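Long-range contacts in reticulocyte binding protein (PDB 3FAW), which is a cell-wall-anchored, secreted pullulanase of Group B Streptococcus, a glycoside hydrolase that probably cleaves alpha-1,6 linkages in alpha-glucans such as pullulan and glycogen: residues Trp122-Gly133 and Thr429-Val437; Tyr392-Glu402 and Pro418-Leu427. All blocks are in the same frame, centred on the assembly; numbering follows the deposited sequence.

Interaction 1 (Trp122-Gly133 and Thr429-Val437)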
loop_
_atom_site.group_PDB
_atom_site.type_symbol
_atom_site.label_atom_id
_atom_site.label_comp_id
_atom_site.label_asym_id
_atom_site.label_seq_id
_atom_site.Cartn_x
_atom_site.Cartn_y
_atom_site.Cartn_z
ATOM N N TRP A 122 6.700 15.300 -22.529
ATOM C CA TRP A 122 5.516 15.229 -21.668
ATOM C C TRP A 122 5.092 16.609 -21.142
ATOM O O TRP A 122 3.897 16.872 -21.010
ATOM C CB TRP A 122 5.684 14.202 -20.530
ATOM C CG TRP A 122 6.658 14.565 -19.436
ATOM C CD1 TRP A 122 7.958 14.152 -19.329
ATOM C CD2 TRP A 122 6.399 15.374 -18.281
ATOM N NE1 TRP A 122 8.526 14.670 -18.191
ATOM C CE2 TRP A 122 7.592 15.420 -17.527
ATOM C CE3 TRP A 122 5.277 16.069 -17.812
ATOM C CZ2 TRP A 122 7.696 16.135 -16.328
ATOM C CZ3 TRP A 122 5.382 16.782 -16.619
ATOM C CH2 TRP A 122 6.586 16.809 -15.893
ATOM N N GLU A 123 6.058 17.485 -20.860
ATOM C CA GLU A 123 5.758 18.866 -20.451
ATOM C C GLU A 123 4.996 19.625 -21.543
ATOM O O GLU A 123 4.063 20.376 -21.252
ATOM C CB GLU A 123 7.037 19.654 -20.107
ATOM C CG GLU A 123 7.806 19.149 -18.885
ATOM C CD GLU A 123 8.905 18.158 -19.231
ATOM O OE1 GLU A 123 8.833 17.512 -20.303
ATOM O OE2 GLU A 123 9.842 18.020 -18.422
ATOM N N PHE A 124 5.417 19.435 -22.791
ATOM C CA PHE A 124 4.760 20.051 -23.947
ATOM C C PHE A 124 3.393 19.406 -24.215
ATOM O O PHE A 124 2.445 20.099 -24.595
ATOM C CB PHE A 124 5.662 19.944 -25.187
ATOM C CG PHE A 124 5.165 20.721 -26.391
ATOM C CD1 PHE A 124 4.809 22.058 -26.281
ATOM C CD2 PHE A 124 5.094 20.115 -27.641
ATOM C CE1 PHE A 124 4.365 22.776 -27.392
ATOM C CE2 PHE A 124 4.655 20.824 -28.755
ATOM C CZ PHE A 124 4.289 22.157 -28.629
ATOM N N LYS A 125 3.295 18.089 -24.013
ATOM C CA LYS A 125 2.010 17.380 -24.111
ATOM C C LYS A 125 1.001 17.905 -23.079
ATOM O O LYS A 125 -0.184 18.027 -23.379
ATOM C CB LYS A 125 2.193 15.865 -23.942
ATOM C CG LYS A 125 2.831 15.172 -25.139
ATOM C CD LYS A 125 2.747 13.654 -25.041
ATOM C CE LYS A 125 3.230 13.002 -26.336
ATOM N NZ LYS A 125 3.292 11.519 -26.274
ATOM N N ASP A 126 1.473 18.207 -21.868
ATOM C CA ASP A 126 0.628 18.854 -20.849
ATOM C C ASP A 126 0.234 20.267 -21.279
ATOM O O ASP A 126 -0.920 20.669 -21.116
ATOM C CB ASP A 126 1.341 18.935 -19.494
ATOM C CG ASP A 126 1.384 17.607 -18.756
ATOM O OD1 ASP A 126 0.672 16.657 -19.145
ATOM O OD2 ASP A 126 2.136 17.528 -17.759
ATOM N N GLN A 127 1.191 21.026 -21.810
ATOM C CA GLN A 127 0.907 22.383 -22.298
ATOM C C GLN A 127 -0.223 22.364 -23.327
ATOM O O GLN A 127 -1.125 23.199 -23.270
ATOM C CB GLN A 127 2.157 23.040 -22.901
ATOM C CG GLN A 127 1.938 24.491 -23.383
ATOM C CD GLN A 127 3.214 25.177 -23.867
ATOM O OE1 GLN A 127 4.310 24.902 -23.378
ATOM N NE2 GLN A 127 3.067 26.088 -24.828
ATOM N N LEU A 128 -0.179 21.401 -24.246
ATOM C CA LEU A 128 -1.152 21.319 -25.341
ATOM C C LEU A 128 -2.441 20.595 -24.974
ATOM O O LEU A 128 -3.524 21.006 -25.408
ATOM C CB LEU A 128 -0.542 20.619 -26.559
ATOM C CG LEU A 128 0.675 21.254 -27.242
ATOM C CD1 LEU A 128 1.026 20.440 -28.491
ATOM C CD2 LEU A 128 0.427 22.713 -27.601
ATOM N N TYR A 129 -2.327 19.514 -24.200
ATOM C CA TYR A 129 -3.433 18.559 -24.049
ATOM C C TYR A 129 -3.944 18.327 -22.627
ATOM O O TYR A 129 -4.950 17.640 -22.458
ATOM C CB TYR A 129 -3.042 17.209 -24.659
ATOM C CG TYR A 129 -2.388 17.321 -26.018
ATOM C CD1 TYR A 129 -3.019 17.986 -27.061
ATOM C CD2 TYR A 129 -1.138 16.756 -26.260
ATOM C CE1 TYR A 129 -2.420 18.098 -28.310
ATOM C CE2 TYR A 129 -0.535 16.857 -27.499
ATOM C CZ TYR A 129 -1.180 17.530 -28.521
ATOM O OH TYR A 129 -0.587 17.637 -29.756
ATOM N N ALA A 130 -3.280 18.884 -21.613
ATOM C CA ALA A 130 -3.740 18.723 -20.232
ATOM C C ALA A 130 -5.228 19.063 -20.150
ATOM O O ALA A 130 -5.652 20.124 -20.603
ATOM C CB ALA A 130 -2.934 19.598 -19.280
ATOM N N TYR A 131 -6.009 18.140 -19.593
ATOM C CA TYR A 131 -7.465 18.217 -19.621
ATOM C C TYR A 131 -8.008 18.127 -18.205
ATOM O O TYR A 131 -7.511 17.343 -17.401
ATOM C CB TYR A 131 -8.010 17.073 -20.478
ATOM C CG TYR A 131 -9.507 17.078 -20.703
ATOM C CD1 TYR A 131 -10.121 18.101 -21.418
ATOM C CD2 TYR A 131 -10.304 16.036 -20.233
ATOM C CE1 TYR A 131 -11.498 18.096 -21.640
ATOM C CE2 TYR A 131 -11.677 16.019 -20.448
ATOM C CZ TYR A 131 -12.267 17.050 -21.151
ATOM O OH TYR A 131 -13.625 17.032 -21.362
ATOM N N SER A 132 -9.022 18.938 -17.910
ATOM C CA SER A 132 -9.636 18.978 -16.579
ATOM C C SER A 132 -11.094 18.493 -16.552
ATOM O O SER A 132 -11.715 18.473 -15.494
ATOM C CB SER A 132 -9.559 20.404 -16.019
ATOM O OG SER A 132 -8.215 20.845 -15.928
ATOM N N GLY A 133 -11.635 18.091 -17.701
ATOM C CA GLY A 133 -13.029 17.646 -17.777
ATOM C C GLY A 133 -13.228 16.202 -17.345
ATOM O O GLY A 133 -12.290 15.539 -16.915
ATOM N N THR A 429 3.770 10.252 -11.825
ATOM C CA THR A 429 2.720 11.087 -11.232
ATOM C C THR A 429 3.055 12.579 -11.141
ATOM O O THR A 429 2.279 13.343 -10.578
ATOM C CB THR A 429 2.291 10.555 -9.841
ATOM O OG1 THR A 429 3.440 10.431 -8.995
ATOM C CG2 THR A 429 1.588 9.197 -9.982
ATOM N N THR A 430 4.200 12.989 -11.689
ATOM C CA THR A 430 4.486 14.404 -11.928
ATOM C C THR A 430 3.832 14.884 -13.235
ATOM O O THR A 430 3.658 16.081 -13.444
ATOM C CB THR A 430 6.009 14.681 -11.988
ATOM O OG1 THR A 430 6.618 13.861 -12.994
ATOM C CG2 THR A 430 6.659 14.389 -10.645
ATOM N N HIS A 431 3.470 13.936 -14.101
ATOM C CA HIS A 431 2.828 14.240 -15.381
ATOM C C HIS A 431 1.332 14.441 -15.133
ATOM O O HIS A 431 0.713 13.663 -14.417
ATOM C CB HIS A 431 3.079 13.119 -16.405
ATOM C CG HIS A 431 4.520 12.708 -16.516
ATOM N ND1 HIS A 431 4.936 11.646 -17.292
ATOM C CD2 HIS A 431 5.640 13.205 -15.935
ATOM C CE1 HIS A 431 6.247 11.512 -17.190
ATOM N NE2 HIS A 431 6.700 12.449 -16.377
ATOM N N ALA A 432 0.766 15.488 -15.730
ATOM C CA ALA A 432 -0.568 15.986 -15.360
ATOM C C ALA A 432 -1.697 14.948 -15.387
ATOM O O ALA A 432 -2.474 14.846 -14.426
ATOM C CB ALA A 432 -0.944 17.188 -16.237
ATOM N N MET A 433 -1.813 14.193 -16.477
ATOM C CA MET A 433 -2.905 13.225 -16.608
ATOM C C MET A 433 -2.622 11.946 -15.811
ATOM O O MET A 433 -3.550 11.234 -15.430
ATOM C CB MET A 433 -3.182 12.907 -18.077
ATOM C CG MET A 433 -3.473 14.127 -18.949
ATOM S SD MET A 433 -4.833 15.164 -18.370
ATOM C CE MET A 433 -3.968 16.337 -17.331
ATOM N N SER A 434 -1.345 11.668 -15.554
ATOM C CA SER A 434 -0.949 10.580 -14.655
ATOM C C SER A 434 -1.249 10.966 -13.204
ATOM O O SER A 434 -1.705 10.138 -12.413
ATOM C CB SER A 434 0.538 10.266 -14.800
ATOM O OG SER A 434 0.839 9.779 -16.097
ATOM N N ARG A 435 -0.975 12.222 -12.855
ATOM C CA ARG A 435 -1.362 12.752 -11.551
ATOM C C ARG A 435 -2.884 12.720 -11.379
ATOM O O ARG A 435 -3.376 12.384 -10.306
ATOM C CB ARG A 435 -0.833 14.173 -11.353
ATOM C CG ARG A 435 -1.063 14.714 -9.946
ATOM C CD ARG A 435 -0.388 16.059 -9.761
ATOM N NE ARG A 435 1.064 15.938 -9.653
ATOM C CZ ARG A 435 1.894 16.967 -9.496
ATOM N NH1 ARG A 435 1.431 18.212 -9.433
ATOM N NH2 ARG A 435 3.199 16.749 -9.406
ATOM N N ARG A 436 -3.621 13.055 -12.438
ATOM C CA ARG A 436 -5.089 12.962 -12.415
ATOM C C ARG A 436 -5.592 11.556 -12.081
ATOM O O ARG A 436 -6.529 11.401 -11.290
ATOM C CB ARG A 436 -5.696 13.405 -13.752
ATOM C CG ARG A 436 -5.931 14.905 -13.876
ATOM C CD ARG A 436 -6.993 15.205 -14.926
ATOM N NE ARG A 436 -8.307 14.695 -14.528
ATOM C CZ ARG A 436 -9.393 14.702 -15.300
ATOM N NH1 ARG A 436 -9.351 15.194 -16.531
ATOM N NH2 ARG A 436 -10.537 14.219 -14.831
ATOM N N VAL A 437 -4.974 10.537 -12.676
ATOM C CA VAL A 437 -5.368 9.149 -12.428
ATOM C C VAL A 437 -5.287 8.804 -10.937
ATOM O O VAL A 437 -6.216 8.222 -10.379
ATOM C CB VAL A 437 -4.496 8.149 -13.226
ATOM C CG1 VAL A 437 -4.736 6.723 -12.739
ATOM C CG2 VAL A 437 -4.773 8.269 -14.720
#
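The W122 indole is covered on both faces: H431 CD2 sits over the centre of one, E123 CD lies toward the rim of the other, and D126 OD2 approaches in plane at the edge. W122 and H431 form a face-to-face stack, with the indole five-membered ring and the imidazole separated by 3.6 Å between centroids and tilted by 21°. This stack joins helix 122-129, which follows the N-terminal seven-stranded sheet, to the start of helix 432-449 of the (beta/alpha)8 barrel. The first torsion of W122 (71°) tucks CG between its backbone N and carbonyl carbon, laying the indole against H431. The imidazole is fixed at both nitrogens, by Y408 O at ND1 and D494 OD2 at NE2, a pattern consistent with a protonated ring.

H431 occupies the N-cap position of its helix. D126 OD2 accepts from the next amide, A432 N, at 3.2 Å on its syn side, while D126 OD1 is held by Y408 OH; a carboxylate here would probably be favoured by the helix dipole. Farther along, in the conformer given, M433 CE lies 3.9 Å from A130 CB and SD takes a weak bond from Y131 N; with a second conformer present, both are doubtful.

R436 closes the contact, with its NE bound to D440. Its NH1 reaches Y131 O at 3.0 Å from well above the carbonyl plane, 56° out of it. End-on, NH1 and NH2 together grip a single atom, G133 O, each at 3.0 Å.

Interaction 2 (Tyr392-Glu402 and Pro418-Leu427)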
loop_
_atom_site.group_PDB
_atom_site.type_symbol
_atom_site.label_atom_id
_atom_site.label_comp_id
_atom_site.label_asym_id
_atom_site.label_seq_id
_atom_site.Cartn_x
_atom_site.Cartn_y
_atom_site.Cartn_z
ATOM N N TYR A 392 -0.143 2.786 -6.817
ATOM C CA TYR A 392 0.095 3.663 -7.970
ATOM C C TYR A 392 1.549 3.658 -8.461
ATOM O O TYR A 392 1.847 4.230 -9.510
ATOM C CB TYR A 392 -0.322 5.093 -7.640
ATOM C CG TYR A 392 -1.771 5.217 -7.245
ATOM C CD1 TYR A 392 -2.777 5.208 -8.207
ATOM C CD2 TYR A 392 -2.141 5.344 -5.909
ATOM C CE1 TYR A 392 -4.116 5.317 -7.846
ATOM C CE2 TYR A 392 -3.478 5.459 -5.540
ATOM C CZ TYR A 392 -4.461 5.442 -6.513
ATOM O OH TYR A 392 -5.789 5.548 -6.148
ATOM N N ASN A 393 2.447 3.013 -7.717
ATOM C CA ASN A 393 3.859 3.025 -8.076
ATOM C C ASN A 393 4.142 2.269 -9.378
ATOM O O ASN A 393 5.017 2.667 -10.147
ATOM C CB ASN A 393 4.734 2.526 -6.914
ATOM C CG ASN A 393 4.542 1.051 -6.609
ATOM O OD1 ASN A 393 5.171 0.202 -7.227
ATOM N ND2 ASN A 393 3.694 0.744 -5.623
ATOM N N HIS A 394 3.389 1.199 -9.633
ATOM C CA HIS A 394 3.545 0.450 -10.876
ATOM C C HIS A 394 2.249 -0.228 -11.306
ATOM O O HIS A 394 1.343 -0.441 -10.499
ATOM C CB HIS A 394 4.675 -0.589 -10.755
ATOM C CG HIS A 394 4.258 -1.858 -10.080
ATOM N ND1 HIS A 394 4.092 -1.958 -8.717
ATOM C CD2 HIS A 394 3.952 -3.076 -10.586
ATOM C CE1 HIS A 394 3.712 -3.186 -8.412
ATOM N NE2 HIS A 394 3.619 -3.884 -9.527
ATOM N N THR A 395 2.188 -0.547 -12.597
ATOM C CA THR A 395 1.105 -1.311 -13.198
ATOM C C THR A 395 1.625 -2.710 -13.501
ATOM O O THR A 395 2.832 -2.930 -13.510
ATOM C CB THR A 395 0.628 -0.649 -14.507
ATOM O OG1 THR A 395 1.658 -0.731 -15.500
ATOM C CG2 THR A 395 0.280 0.820 -14.269
ATOM N N ALA A 396 0.717 -3.650 -13.751
ATOM C CA ALA A 396 1.093 -5.038 -14.031
ATOM C C ALA A 396 1.825 -5.177 -15.362
ATOM O O ALA A 396 2.742 -5.984 -15.488
ATOM C CB ALA A 396 -0.150 -5.937 -14.023
ATOM N N LYS A 397 1.401 -4.392 -16.351
ATOM C CA LYS A 397 1.942 -4.465 -17.704
ATOM C C LYS A 397 2.116 -3.063 -18.251
ATOM O O LYS A 397 1.184 -2.267 -18.210
ATOM C CB LYS A 397 0.988 -5.242 -18.626
ATOM C CG LYS A 397 0.771 -6.698 -18.251
ATOM C CD LYS A 397 2.032 -7.521 -18.439
ATOM C CE LYS A 397 1.759 -9.001 -18.267
ATOM N NZ LYS A 397 2.984 -9.821 -18.503
ATOM N N THR A 398 3.302 -2.769 -18.784
ATOM C CA THR A 398 3.604 -1.445 -19.333
ATOM C C THR A 398 2.600 -1.031 -20.414
ATOM O O THR A 398 2.247 0.142 -20.516
ATOM C CB THR A 398 5.047 -1.398 -19.907
ATOM O OG1 THR A 398 5.984 -1.703 -18.866
ATOM C CG2 THR A 398 5.372 -0.028 -20.497
ATOM N N TYR A 399 2.120 -1.994 -21.199
ATOM C CA TYR A 399 1.180 -1.700 -22.281
ATOM C C TYR A 399 -0.183 -1.140 -21.819
ATOM O O TYR A 399 -0.849 -0.443 -22.583
ATOM C CB TYR A 399 1.005 -2.910 -23.220
ATOM C CG TYR A 399 0.381 -4.164 -22.628
ATOM C CD1 TYR A 399 -0.958 -4.190 -22.230
ATOM C CD2 TYR A 399 1.117 -5.340 -22.519
ATOM C CE1 TYR A 399 -1.532 -5.345 -21.712
ATOM C CE2 TYR A 399 0.552 -6.502 -22.008
ATOM C CZ TYR A 399 -0.775 -6.497 -21.603
ATOM O OH TYR A 399 -1.333 -7.643 -21.098
ATOM N N LEU A 400 -0.584 -1.430 -20.581
ATOM C CA LEU A 400 -1.872 -0.966 -20.045
ATOM C C LEU A 400 -2.135 0.513 -20.319
ATOM O O LEU A 400 -3.243 0.894 -20.702
ATOM C CB LEU A 400 -1.965 -1.231 -18.530
ATOM C CG LEU A 400 -2.414 -2.636 -18.133
ATOM C CD1 LEU A 400 -2.066 -2.956 -16.676
ATOM C CD2 LEU A 400 -3.922 -2.788 -18.384
ATOM N N PHE A 401 -1.111 1.334 -20.094
ATOM C CA PHE A 401 -1.160 2.770 -20.358
ATOM C C PHE A 401 -0.361 3.164 -21.604
ATOM O O PHE A 401 -0.727 4.114 -22.293
ATOM C CB PHE A 401 -0.648 3.546 -19.144
ATOM C CG PHE A 401 -1.676 3.721 -18.059
ATOM C CD1 PHE A 401 -2.553 4.790 -18.088
ATOM C CD2 PHE A 401 -1.759 2.820 -17.007
ATOM C CE1 PHE A 401 -3.501 4.957 -17.091
ATOM C CE2 PHE A 401 -2.707 2.977 -16.014
ATOM C CZ PHE A 401 -3.576 4.051 -16.052
ATOM N N GLU A 402 0.716 2.438 -21.902
ATOM C CA GLU A 402 1.577 2.786 -23.042
ATOM C C GLU A 402 0.848 2.633 -24.376
ATOM O O GLU A 402 1.096 3.394 -25.312
ATOM C CB GLU A 402 2.861 1.953 -23.045
ATOM C CG GLU A 402 3.994 2.525 -23.915
ATOM C CD GLU A 402 4.617 3.799 -23.353
ATOM O OE1 GLU A 402 4.308 4.179 -22.205
ATOM O OE2 GLU A 402 5.435 4.427 -24.064
ATOM N N PRO A 418 9.741 3.973 -21.618
ATOM C CA PRO A 418 9.184 3.963 -20.265
ATOM C C PRO A 418 10.078 3.255 -19.259
ATOM O O PRO A 418 10.622 2.194 -19.551
ATOM C CB PRO A 418 7.875 3.188 -20.437
ATOM C CG PRO A 418 8.132 2.282 -21.575
ATOM C CD PRO A 418 9.032 3.038 -22.508
ATOM N N ARG A 419 10.230 3.848 -18.079
ATOM C CA ARG A 419 10.857 3.155 -16.968
ATOM C C ARG A 419 9.873 2.152 -16.368
ATOM O O ARG A 419 8.668 2.412 -16.290
ATOM C CB ARG A 419 11.365 4.151 -15.929
ATOM C CG ARG A 419 12.541 4.952 -16.442
ATOM C CD ARG A 419 13.081 5.922 -15.412
ATOM N NE ARG A 419 14.485 6.227 -15.672
ATOM C CZ ARG A 419 15.279 6.907 -14.852
ATOM N NH1 ARG A 419 14.812 7.379 -13.699
ATOM N NH2 ARG A 419 16.548 7.113 -15.187
ATOM N N GLU A 420 10.404 1.005 -15.953
ATOM C CA GLU A 420 9.590 -0.146 -15.603
ATOM C C GLU A 420 9.946 -0.702 -14.230
ATOM O O GLU A 420 11.070 -0.547 -13.757
ATOM C CB GLU A 420 9.763 -1.240 -16.661
ATOM C CG GLU A 420 9.192 -0.874 -18.021
ATOM C CD GLU A 420 9.313 -2.004 -19.031
ATOM O OE1 GLU A 420 10.388 -2.642 -19.092
ATOM O OE2 GLU A 420 8.334 -2.248 -19.767
ATOM N N SER A 421 8.972 -1.361 -13.611
ATOM C CA SER A 421 9.113 -1.889 -12.259
ATOM C C SER A 421 8.159 -3.064 -12.050
ATOM O O SER A 421 6.980 -2.968 -12.386
ATOM C CB SER A 421 8.797 -0.796 -11.237
ATOM O OG SER A 421 9.121 -1.213 -9.925
ATOM N N PHE A 422 8.682 -4.158 -11.490
ATOM C CA PHE A 422 7.898 -5.370 -11.203
ATOM C C PHE A 422 7.132 -5.906 -12.417
ATOM O O PHE A 422 5.975 -6.327 -12.300
ATOM C CB PHE A 422 6.945 -5.132 -10.026
ATOM C CG PHE A 422 7.646 -4.745 -8.763
ATOM C CD1 PHE A 422 8.313 -5.700 -8.006
ATOM C CD2 PHE A 422 7.664 -3.426 -8.341
ATOM C CE1 PHE A 422 8.979 -5.346 -6.842
ATOM C CE2 PHE A 422 8.326 -3.063 -7.180
ATOM C CZ PHE A 422 8.986 -4.024 -6.427
ATOM N N GLY A 423 7.793 -5.888 -13.575
ATOM C CA GLY A 423 7.217 -6.416 -14.812
ATOM C C GLY A 423 6.262 -5.482 -15.541
ATOM O O GLY A 423 5.719 -5.852 -16.581
ATOM N N GLY A 424 6.057 -4.276 -15.012
ATOM C CA GLY A 424 5.146 -3.300 -15.623
ATOM C C GLY A 424 5.698 -1.886 -15.614
ATOM O O GLY A 424 6.895 -1.680 -15.415
ATOM N N GLY A 425 4.815 -0.909 -15.822
ATOM C CA GLY A 425 5.218 0.492 -15.985
ATOM C C GLY A 425 5.191 1.329 -14.716
ATOM O O GLY A 425 4.303 1.168 -13.882
ATOM N N ARG A 426 6.172 2.225 -14.582
ATOM C CA ARG A 426 6.236 3.191 -13.476
ATOM C C ARG A 426 5.378 4.425 -13.774
ATOM O O ARG A 426 5.789 5.290 -14.539
ATOM C CB ARG A 426 7.673 3.679 -13.260
ATOM C CG ARG A 426 8.695 2.640 -12.819
ATOM C CD ARG A 426 10.039 3.338 -12.623
ATOM N NE ARG A 426 11.140 2.448 -12.256
ATOM C CZ ARG A 426 11.326 1.929 -11.043
ATOM N NH1 ARG A 426 10.469 2.178 -10.055
ATOM N NH2 ARG A 426 12.372 1.145 -10.814
ATOM N N LEU A 427 4.209 4.519 -13.149
ATOM C CA LEU A 427 3.315 5.662 -13.349
ATOM C C LEU A 427 3.997 6.970 -12.927
ATOM O O LEU A 427 4.369 7.136 -11.766
ATOM C CB LEU A 427 2.007 5.454 -12.576
ATOM C CG LEU A 427 0.827 6.381 -12.882
ATOM C CD1 LEU A 427 0.339 6.219 -14.318
ATOM C CD2 LEU A 427 -0.315 6.123 -11.894
HETATM O O HOH W 1 5.999 5.252 -10.148
HETATM O O HOH W 2 7.630 0.183 -8.219
HETATM O O HOH W 3 3.170 -6.463 -10.936
HETATM O O HOH W 4 5.228 -5.095 -18.975
#
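Just after barrel strand 385-390, Y392-N393-H394 corresponds to the end of the first conserved sequence region of the alpha-amylase family, and a beta-hairpin with a type I' turn from S421 to G424 packs across it. H394 and F422 meet at the turn. F422 CB lies over one face of the imidazole, 3.9 Å from the centroid of the H394 ring, a CH-pi contact; the phenyl ring itself stands oblique, its plane at 45°. In the ring plane of H394, ND1 donates to N393 OD1 at 2.8 Å, which fixes the rotation of the imidazole. A water that donates to N393 OD1 also accepts from S421 OG, linking this pair to the hairpin.

G425 is held through both its backbone polar atoms: its O accepts from T395 N at 3.0 Å, and its N donates to the side-chain OG1 of T395 at 3.2 Å. With chi1 at 67°, the T395 hydroxyl is turned to the hairpin, where G425 N meets it. Glycine at 424 permits a close backbone approach, with G424 CA 3.2 Å from T395 O in a CA-H...O contact. At the hairpin's outer strand, T398 OG1 donates to E420 OE2 at 2.6 Å on the anti side of the carboxylate, and T398 CG2 rests on P418 CG.

L427 CB comes within 3.3 Å of Y392 O. Beyond the contact, N393 ND2 bonds D457, just past strand 453-456, F401 meets the Y409 ring, and Y392 lies on L438 and I442 of helix 432-449 with its hydroxyl bonded to S441.

How the interactions relate
From the N terminus, the chain leaves the first sheet through 122-133, passes the second antiparallel sheet (136-242), and enters the (beta/alpha)8 barrel before interaction 1 closes a loop of nearly 300 residues at 429-437. Interaction 2 lies wholly within that loop and closes a short one of its own: 392-402 meets 418-427 across fifteen intervening residues. A single residue separates the second segments of the two contacts. Their centres are about 17 Å apart, yet they touch, through L427 CD1 on S434 OG (4.0 Å) and F401 CE1 on V437 CG2 (4.3 Å). Helix 432-449 thus meets both: interaction 1 ties its start to the N-terminal part, interaction 2 joins the segment after strand 385-390 to the hairpin preceding this helix.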